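Transcriptional regulator, TetR family (Myxococcus xanthus, PDB 5K7F) probably represses transcription as a TetR-type regulator, AibR, tied to isovaleryl coenzyme A and the control of its alternative biosynthesis. Local coordinates at residues 17-22 with 68-73; 38-43 with 48-53; 101-106 with 111-116. All blocks are in the same frame, centred on the assembly; numbering follows the deposited sequence.

In the fold
The contacts run from the DNA-binding end into the C-terminal domain, which in TetR regulators usually binds the ligand. Contact 2, its centre about 26 Å from the chain's centre, pairs helices 39-45 and 50-56; it is nested inside the loop closed by contact 1, which brings helix 18-32 onto helix 60-83. Their centres lie about 16 Å apart, and Ile21 touches Met48 and Leu53. Contact 3 comes later in sequence and joins helices 89-105 and 110-117. Its centre lies about 12 Å from that of contact 1 and about 24 Å from that of contact 2. Gly71 and Met72 pack on helix 110-117, so helix 60-83 bridges both domains, as in TetR relatives, where it can relay ligand binding.

Contact 1 (17-22 with 68-73); sequences RYRAIL and MNYGMD
Arg19 laid over the ring of Tyr70 makes this a CH-pi and apolar contact between the start of helix 18-32 and the middle of helix 60-83, the long helix that runs from the DNA-binding domain into the C-terminal one. The two short helical segments cross at -113° with their axes 11.0 Å apart, a gap that long side chains fill. Arg19 CG lies over the ring face, 4.1 Å from the centroid of the Tyr70 ring. Its extended chain then runs on past the rim, Arg19 CD coming to 3.4 Å from Tyr70 CE1, and the guanidinium plane, tilted 43° to the ring, has that same CE1 over one face. The chi1 of Tyr70 (180°) swings the ring away from its own backbone N and across to helix 18-32, where Leu22 CD1 packs at 3.7 Å against Tyr70 CB, near the root of the ring. One water in the ring plane joins the polar ends: it accepts from Arg19 NH1 at 2.9 Å and donates to Tyr70 OH at 2.9 Å. That hydroxyl also bonds Glu23, which helps fix its position. Arg19 NH2 stands 4.3 Å from Asp73 OD2, too far for a salt bridge; it pairs instead with Glu77, while Asp73 is bridged to Arg133. Replacing Tyr70 by an alanine would probably open a gap beneath the Arg19 chain and leave the water and Glu23 without their phenol partner. Around this crossing, Leu22 also packs on Leu63, Ala66 and Ile67 of helix 60-83, and helix 125-150 meets Met68, Asn69 and Met72 of the same helix.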
loop_
_atom_site.group_PDB
_atom_site.type_symbol
_atom_site.label_atom_id
_atom_site.label_comp_id
_atom_site.label_asym_id
_atom_site.label_seq_id
_atom_site.Cartn_x
_atom_site.Cartn_y
_atom_site.Cartn_z
ATOM N N ARG A 17 26.201 7.711 12.219
ATOM C CA ARG A 17 25.518 7.795 13.510
ATOM C C ARG A 17 24.172 8.461 13.324
ATOM O O ARG A 17 23.227 8.162 14.026
ATOM C CB ARG A 17 26.326 8.596 14.539
ATOM C CG ARG A 17 25.880 8.304 15.972
ATOM C CD ARG A 17 26.221 9.399 16.979
ATOM N NE ARG A 17 25.850 8.972 18.329
ATOM C CZ ARG A 17 26.220 9.582 19.454
ATOM N NH1 ARG A 17 26.985 10.668 19.424
ATOM N NH2 ARG A 17 25.821 9.095 20.621
ATOM N N TYR A 18 24.159 9.411 12.399
ATOM C CA TYR A 18 22.934 10.114 12.041
ATOM C C TYR A 18 21.887 9.150 11.474
ATOM O O TYR A 18 20.710 9.206 11.858
ATOM C CB TYR A 18 23.286 11.232 11.050
ATOM C CG TYR A 18 22.096 12.009 10.519
ATOM C CD1 TYR A 18 21.420 12.948 11.296
ATOM C CD2 TYR A 18 21.692 11.835 9.217
ATOM C CE1 TYR A 18 20.334 13.646 10.780
ATOM C CE2 TYR A 18 20.617 12.520 8.700
ATOM C CZ TYR A 18 19.952 13.431 9.469
ATOM O OH TYR A 18 18.898 14.090 8.892
ATOM N N ARG A 19 22.301 8.243 10.572
ATOM C CA ARG A 19 21.365 7.285 9.984
ATOM C C ARG A 19 20.835 6.306 11.033
ATOM O O ARG A 19 19.658 5.927 11.002
ATOM C CB ARG A 19 22.047 6.541 8.824
ATOM C CG ARG A 19 22.264 7.446 7.622
ATOM C CD ARG A 19 22.837 6.733 6.418
ATOM N NE ARG A 19 22.829 7.616 5.251
ATOM C CZ ARG A 19 23.041 7.209 3.997
ATOM N NH1 ARG A 19 23.314 5.928 3.741
ATOM N NH2 ARG A 19 23.005 8.085 3.004
ATOM N N ALA A 20 21.693 5.894 11.969
ATOM C CA ALA A 20 21.264 5.030 13.067
ATOM C C ALA A 20 20.182 5.696 13.912
ATOM O O ALA A 20 19.208 5.049 14.316
ATOM C CB ALA A 20 22.492 4.666 13.925
ATOM N N ILE A 21 20.329 6.996 14.184
ATOM C CA ILE A 21 19.291 7.736 14.886
ATOM C C ILE A 21 17.981 7.653 14.118
ATOM O O ILE A 21 16.922 7.390 14.688
ATOM C CB ILE A 21 19.716 9.202 15.086
ATOM C CG1 ILE A 21 20.873 9.302 16.076
ATOM C CG2 ILE A 21 18.565 10.057 15.595
ATOM C CD1 ILE A 21 21.422 10.714 16.167
ATOM N N LEU A 22 18.036 7.898 12.797
ATOM C CA LEU A 22 16.796 7.945 12.011
ATOM C C LEU A 22 16.114 6.582 11.953
ATOM O O LEU A 22 14.870 6.500 11.973
ATOM C CB LEU A 22 17.062 8.424 10.585
ATOM C CG LEU A 22 17.699 9.791 10.411
ATOM C CD1 LEU A 22 17.837 10.141 8.974
ATOM C CD2 LEU A 22 16.928 10.859 11.151
ATOM N N MET A 68 12.109 10.918 5.979
ATOM C CA MET A 68 11.617 10.797 4.613
ATOM C C MET A 68 12.722 11.077 3.584
ATOM O O MET A 68 12.831 10.381 2.570
ATOM C CB MET A 68 10.368 11.683 4.447
ATOM C CG MET A 68 9.225 11.212 5.340
ATOM S SD MET A 68 7.697 12.171 5.115
ATOM C CE MET A 68 7.242 11.548 3.514
ATOM N N ASN A 69 13.579 12.061 3.822
ATOM C CA ASN A 69 14.709 12.286 2.928
ATOM C C ASN A 69 15.684 11.114 2.949
ATOM O O ASN A 69 16.279 10.769 1.919
ATOM C CB ASN A 69 15.431 13.565 3.319
ATOM C CG ASN A 69 14.883 14.771 2.608
ATOM O OD1 ASN A 69 14.416 14.697 1.459
ATOM N ND2 ASN A 69 14.987 15.900 3.258
ATOM N N TYR A 70 15.860 10.497 4.114
ATOM C CA TYR A 70 16.724 9.323 4.194
ATOM C C TYR A 70 16.129 8.196 3.366
ATOM O O TYR A 70 16.849 7.507 2.632
ATOM C CB TYR A 70 16.898 8.899 5.650
ATOM C CG TYR A 70 17.791 7.660 5.866
ATOM C CD1 TYR A 70 18.888 7.411 5.071
ATOM C CD2 TYR A 70 17.501 6.737 6.863
ATOM C CE1 TYR A 70 19.671 6.291 5.249
ATOM C CE2 TYR A 70 18.300 5.609 7.036
ATOM C CZ TYR A 70 19.359 5.398 6.237
ATOM O OH TYR A 70 20.160 4.279 6.395
ATOM N N GLY A 71 14.794 8.056 3.405
ATOM C CA GLY A 71 14.156 7.020 2.612
ATOM C C GLY A 71 14.389 7.225 1.128
ATOM O O GLY A 71 14.578 6.269 0.363
ATOM N N MET A 72 14.344 8.468 0.676
ATOM C CA MET A 72 14.616 8.669 -0.751
ATOM C C MET A 72 16.088 8.465 -1.087
ATOM O O MET A 72 16.413 8.053 -2.206
ATOM C CB MET A 72 14.174 10.052 -1.182
ATOM C CG MET A 72 12.629 10.243 -1.240
ATOM S SD MET A 72 11.689 8.853 -1.933
ATOM C CE MET A 72 12.339 8.759 -3.605
ATOM N N ASP A 73 16.989 8.804 -0.163
ATOM C CA ASP A 73 18.404 8.464 -0.310
ATOM C C ASP A 73 18.587 6.965 -0.445
ATOM O O ASP A 73 19.467 6.497 -1.185
ATOM C CB ASP A 73 19.208 8.958 0.890
ATOM C CG ASP A 73 19.473 10.430 0.866
ATOM O OD1 ASP A 73 19.264 11.061 -0.169
ATOM O OD2 ASP A 73 19.966 10.941 1.902
HETATM O O HOH W 1 22.454 3.400 4.833
#

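Contact 2 (38-43 with 48-53)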
loop_
_atom_site.group_PDB
_atom_site.type_symbol
_atom_site.label_atom_id
_atom_site.label_comp_id
_atom_site.label_asym_id
_atom_site.label_seq_id
_atom_site.Cartn_x
_atom_site.Cartn_y
_atom_site.Cartn_z
ATOM N N SER A 38 8.227 10.699 21.605
ATOM C CA SER A 38 8.836 11.970 21.965
ATOM C C SER A 38 10.343 11.976 21.705
ATOM O O SER A 38 11.004 10.933 21.609
ATOM C CB SER A 38 8.569 12.280 23.439
ATOM O OG SER A 38 9.483 11.559 24.262
ATOM N N MET A 39 10.888 13.192 21.601
ATOM C CA MET A 39 12.313 13.331 21.376
ATOM C C MET A 39 13.095 12.768 22.550
ATOM O O MET A 39 14.156 12.178 22.362
ATOM C CB MET A 39 12.647 14.804 21.123
ATOM C CG MET A 39 11.996 15.372 19.855
ATOM S SD MET A 39 12.453 14.549 18.280
ATOM C CE MET A 39 14.201 14.846 18.155
ATOM N N GLN A 40 12.547 12.883 23.768
ATOM C CA GLN A 40 13.196 12.282 24.925
ATOM C C GLN A 40 13.220 10.763 24.802
ATOM O O GLN A 40 14.256 10.130 25.036
ATOM C CB GLN A 40 12.486 12.749 26.200
ATOM C CG GLN A 40 12.771 11.974 27.472
ATOM C CD GLN A 40 12.003 12.554 28.669
ATOM O OE1 GLN A 40 12.178 13.721 29.024
ATOM N NE2 GLN A 40 11.139 11.744 29.275
ATOM N N GLU A 41 12.114 10.161 24.376
ATOM C CA GLU A 41 12.101 8.708 24.179
ATOM C C GLU A 41 13.070 8.285 23.085
ATOM O O GLU A 41 13.730 7.242 23.190
ATOM C CB GLU A 41 10.683 8.244 23.834
ATOM C CG GLU A 41 9.661 8.506 24.936
ATOM C CD GLU A 41 8.260 8.070 24.575
ATOM O OE1 GLU A 41 7.842 8.254 23.415
ATOM O OE2 GLU A 41 7.581 7.531 25.471
ATOM N N ILE A 42 13.175 9.081 22.020
ATOM C CA ILE A 42 14.132 8.762 20.970
ATOM C C ILE A 42 15.544 8.838 21.490
ATOM O O ILE A 42 16.372 7.976 21.182
ATOM C CB ILE A 42 13.952 9.686 19.761
ATOM C CG1 ILE A 42 12.588 9.463 19.145
ATOM C CG2 ILE A 42 15.101 9.433 18.751
ATOM C CD1 ILE A 42 12.261 10.511 18.191
ATOM N N ALA A 43 15.863 9.874 22.260
ATOM C CA ALA A 43 17.208 9.958 22.801
ATOM C C ALA A 43 17.529 8.724 23.632
ATOM O O ALA A 43 18.590 8.123 23.474
ATOM C CB ALA A 43 17.375 11.222 23.634
ATOM N N MET A 48 21.512 8.144 23.938
ATOM C CA MET A 48 22.167 9.443 23.798
ATOM C C MET A 48 21.616 10.422 24.830
ATOM O O MET A 48 20.514 10.253 25.339
ATOM C CB MET A 48 21.958 10.055 22.405
ATOM C CG MET A 48 22.533 9.277 21.314
ATOM S SD MET A 48 22.017 9.997 19.753
ATOM C CE MET A 48 23.088 11.410 19.634
ATOM N N THR A 49 22.421 11.418 25.191
ATOM C CA THR A 49 21.854 12.528 25.929
ATOM C C THR A 49 20.924 13.304 25.013
ATOM O O THR A 49 21.061 13.261 23.785
ATOM C CB THR A 49 22.940 13.478 26.432
ATOM O OG1 THR A 49 23.592 14.066 25.300
ATOM C CG2 THR A 49 23.961 12.746 27.248
ATOM N N LYS A 50 19.984 14.031 25.625
ATOM C CA LYS A 50 19.150 14.962 24.867
ATOM C C LYS A 50 20.003 15.974 24.115
ATOM O O LYS A 50 19.669 16.383 22.993
ATOM C CB LYS A 50 18.177 15.698 25.794
ATOM C CG LYS A 50 17.176 14.804 26.536
ATOM C CD LYS A 50 15.865 15.523 26.835
ATOM C CE LYS A 50 15.690 15.805 28.306
ATOM N NZ LYS A 50 14.247 15.907 28.653
ATOM N N ALA A 51 21.118 16.397 24.729
ATOM C CA ALA A 51 22.019 17.321 24.056
ATOM C C ALA A 51 22.619 16.693 22.805
ATOM O O ALA A 51 22.719 17.346 21.752
ATOM C CB ALA A 51 23.116 17.764 25.020
ATOM N N GLY A 52 23.006 15.418 22.891
ATOM C CA GLY A 52 23.627 14.762 21.753
ATOM C C GLY A 52 22.636 14.538 20.631
ATOM O O GLY A 52 22.963 14.744 19.459
ATOM N N LEU A 53 21.403 14.148 20.973
ATOM C CA LEU A 53 20.348 14.066 19.951
ATOM C C LEU A 53 20.116 15.422 19.314
ATOM O O LEU A 53 20.115 15.550 18.085
ATOM C CB LEU A 53 19.041 13.520 20.539
ATOM C CG LEU A 53 17.869 13.412 19.552
ATOM C CD1 LEU A 53 18.248 12.626 18.251
ATOM C CD2 LEU A 53 16.674 12.788 20.231
#
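Ala43 O accepts from Met48 N at 3.0 Å, a nearly straight bond (173° at the hydrogen) that spans the turn between helices 39-45 and 50-56 where the two segments come closest. Each helix is capped by a hydroxyl. Ser38 OG takes Glu41 N at 3.0 Å while Glu41 OE1 accepts from Ser38 N, a capping box; Thr49 OG1 receives Gly52 N at 2.8 Å. Leu53 is the main apolar group crossing the gap. Its CG stands anti to the backbone N (chi1 179°), which carries the CD2 branch onto helix 39-45. There Leu53 CD2 lies 3.4 Å from Met39 O and 3.8 Å from Ala43 CB, so the methyl sits against backbone as well as side chain. The Met39 chain, bent at both chi2 and chi3, brings its end round to the same branch, Met39 CE lying 3.8 Å from Leu53 CD2. Ile42 CG2 meets this methyl too, the two side chains crossing at about a right angle. The small methyl of Ala43 lets the second segment pass close by, against Met48 O. On the solvent side, Lys50 NZ donates to Gln40 OE1 at 3.0 Å, in the carbonyl plane on a lone pair; Lys50 also touches a crystal neighbour, so its conformation may owe something to the lattice. Helix 18-32 packs Ile21 on Met48 and Leu53, and helix 60-83 brings Leu63 onto Met39 and Ile42. Two short helices joined by a tight turn over a shared apolar core are characteristic of the helix-turn-helix of TetR regulators, and residues 38-57 are predicted to form that DNA-binding motif.

Contact 3 (101-106 with 111-116)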
loop_
_atom_site.group_PDB
_atom_site.type_symbol
_atom_site.label_atom_id
_atom_site.label_comp_id
_atom_site.label_asym_id
_atom_site.label_seq_id
_atom_site.Cartn_x
_atom_site.Cartn_y
_atom_site.Cartn_z
ATOM N N ILE A 101 12.119 -4.703 -3.769
ATOM C CA ILE A 101 11.502 -5.613 -2.818
ATOM C C ILE A 101 12.440 -5.849 -1.646
ATOM O O ILE A 101 12.015 -5.940 -0.485
ATOM C CB ILE A 101 11.120 -6.933 -3.511
ATOM C CG1 ILE A 101 9.940 -6.729 -4.448
ATOM C CG2 ILE A 101 10.735 -8.029 -2.480
ATOM C CD1 ILE A 101 9.721 -7.851 -5.436
ATOM N N LEU A 102 13.722 -5.951 -1.939
ATOM C CA LEU A 102 14.704 -6.090 -0.867
ATOM C C LEU A 102 14.725 -4.835 0.016
ATOM O O LEU A 102 14.720 -4.928 1.245
ATOM C CB LEU A 102 16.094 -6.420 -1.452
ATOM C CG LEU A 102 16.258 -7.750 -2.246
ATOM C CD1 LEU A 102 17.644 -7.874 -2.831
ATOM C CD2 LEU A 102 15.844 -8.967 -1.421
ATOM N N LEU A 103 14.750 -3.646 -0.577
ATOM C CA LEU A 103 14.695 -2.432 0.241
ATOM C C LEU A 103 13.477 -2.401 1.182
ATOM O O LEU A 103 13.563 -1.912 2.312
ATOM C CB LEU A 103 14.686 -1.209 -0.676
ATOM C CG LEU A 103 14.397 0.134 -0.018
ATOM C CD1 LEU A 103 15.463 0.513 0.938
ATOM C CD2 LEU A 103 14.266 1.232 -1.066
ATOM N N VAL A 104 12.351 -2.965 0.752
ATOM C CA VAL A 104 11.123 -2.947 1.525
ATOM C C VAL A 104 11.154 -3.944 2.661
ATOM O O VAL A 104 10.457 -3.748 3.669
ATOM C CB VAL A 104 9.961 -3.223 0.559
ATOM C CG1 VAL A 104 8.764 -3.692 1.275
ATOM C CG2 VAL A 104 9.623 -1.932 -0.208
ATOM N N THR A 105 11.958 -5.019 2.528
ATOM C CA THR A 105 11.874 -6.158 3.432
ATOM C C THR A 105 13.060 -6.299 4.348
ATOM O O THR A 105 12.914 -6.949 5.391
ATOM C CB THR A 105 11.669 -7.479 2.666
ATOM O OG1 THR A 105 12.610 -7.646 1.613
ATOM C CG2 THR A 105 10.278 -7.536 2.038
ATOM N N ARG A 106 14.205 -5.692 4.012
ATOM C CA ARG A 106 15.376 -5.793 4.892
ATOM C C ARG A 106 15.079 -5.150 6.251
ATOM O O ARG A 106 14.546 -4.040 6.343
ATOM C CB ARG A 106 16.591 -5.137 4.243
ATOM C CG ARG A 106 17.139 -5.843 2.992
ATOM C CD ARG A 106 18.699 -5.608 2.836
ATOM N NE ARG A 106 19.218 -6.030 1.548
ATOM C CZ ARG A 106 19.068 -5.365 0.412
ATOM N NH1 ARG A 106 18.360 -4.233 0.376
ATOM N NH2 ARG A 106 19.598 -5.863 -0.685
ATOM N N GLU A 111 11.346 0.185 8.122
ATOM C CA GLU A 111 10.481 1.166 8.765
ATOM C C GLU A 111 10.693 2.565 8.202
ATOM O O GLU A 111 9.734 3.333 8.114
ATOM C CB GLU A 111 10.692 1.186 10.272
ATOM C CG GLU A 111 10.192 -0.071 10.932
ATOM C CD GLU A 111 11.299 -1.049 11.236
ATOM O OE1 GLU A 111 12.479 -0.755 10.934
ATOM O OE2 GLU A 111 10.979 -2.120 11.779
ATOM N N VAL A 112 11.936 2.915 7.838
ATOM C CA VAL A 112 12.180 4.171 7.113
ATOM C C VAL A 112 11.277 4.247 5.882
ATOM O O VAL A 112 10.649 5.277 5.607
ATOM C CB VAL A 112 13.677 4.305 6.745
ATOM C CG1 VAL A 112 13.951 5.505 5.816
ATOM C CG2 VAL A 112 14.523 4.470 7.998
ATOM N N ILE A 113 11.170 3.152 5.134
ATOM C CA ILE A 113 10.417 3.199 3.886
ATOM C C ILE A 113 8.913 3.258 4.173
ATOM O O ILE A 113 8.151 3.905 3.456
ATOM C CB ILE A 113 10.793 1.994 3.001
ATOM C CG1 ILE A 113 12.324 1.919 2.746
ATOM C CG2 ILE A 113 9.978 1.958 1.710
ATOM C CD1 ILE A 113 12.957 3.172 2.051
ATOM N N ILE A 114 8.454 2.564 5.214
ATOM C CA ILE A 114 7.056 2.655 5.603
ATOM C C ILE A 114 6.681 4.108 5.892
ATOM O O ILE A 114 5.615 4.595 5.471
ATOM C CB ILE A 114 6.820 1.748 6.825
ATOM C CG1 ILE A 114 6.958 0.285 6.388
ATOM C CG2 ILE A 114 5.488 2.039 7.500
ATOM C CD1 ILE A 114 6.961 -0.673 7.556
ATOM N N ILE A 115 7.541 4.816 6.630
ATOM C CA ILE A 115 7.200 6.179 7.005
ATOM C C ILE A 115 7.175 7.079 5.780
ATOM O O ILE A 115 6.326 7.979 5.667
ATOM C CB ILE A 115 8.164 6.681 8.087
ATOM C CG1 ILE A 115 7.824 6.005 9.410
ATOM C CG2 ILE A 115 8.110 8.196 8.214
ATOM C CD1 ILE A 115 8.938 6.097 10.410
ATOM N N LEU A 116 8.073 6.819 4.827
ATOM C CA LEU A 116 8.113 7.561 3.570
ATOM C C LEU A 116 6.752 7.615 2.878
ATOM O O LEU A 116 6.408 8.623 2.245
ATOM C CB LEU A 116 9.145 6.913 2.661
ATOM C CG LEU A 116 9.355 7.527 1.300
ATOM C CD1 LEU A 116 9.720 9.020 1.396
ATOM C CD2 LEU A 116 10.467 6.707 0.639
#
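The trans chi1 of Leu103 (170°) and the turned-back CD1 of Ile113, with chi1 and chi2 both near -60°, bring two branched ends together between helices 89-105 and 110-117. Both helices lie in the C-terminal, TetR-type regulatory domain, so this is packing of consecutive helices across a short connection. The side chains cross at about a right angle. Leu103 CD1 meets Ile113 CD1 at 3.8 Å, and Leu103 CD2 lies 3.9 Å from that same Ile113 CD1, so the terminal methyl of the isoleucine rests against both branches of the leucine. Ile113 CG1 adds a second touch, 3.9 Å from Leu103 CG. The other branch of Ile113 points to a neighbouring position on helix 89-105: Ile113 CG2 approaches Val104 CG2 at 4.4 Å, a looser apolar contact. Ile113 thus divides its two arms between consecutive residues where the helix approaches its end. That end carries bonds of its own. Thr105 OG1 donates to Ile101 O at 2.8 Å, turning the hydroxyl back onto the helix, and Leu102 O accepts from both Thr105 N and Arg106 N as the chain leaves helical geometry. In the connection to the next helix, Ser109 bonds Leu103 O. Helix 110-117 also packs elsewhere: Ile115 and Leu116 touch helix 60-83, and Glu111, Ile114 and Ile115 touch helix 18-32 of the DNA-binding domain. Between the two segments the contact is purely apolar and small, 135 Å² of buried surface with all three touching residues buried; it is held by shape and by exclusion of water, with no directional bond between the segments to set its geometry.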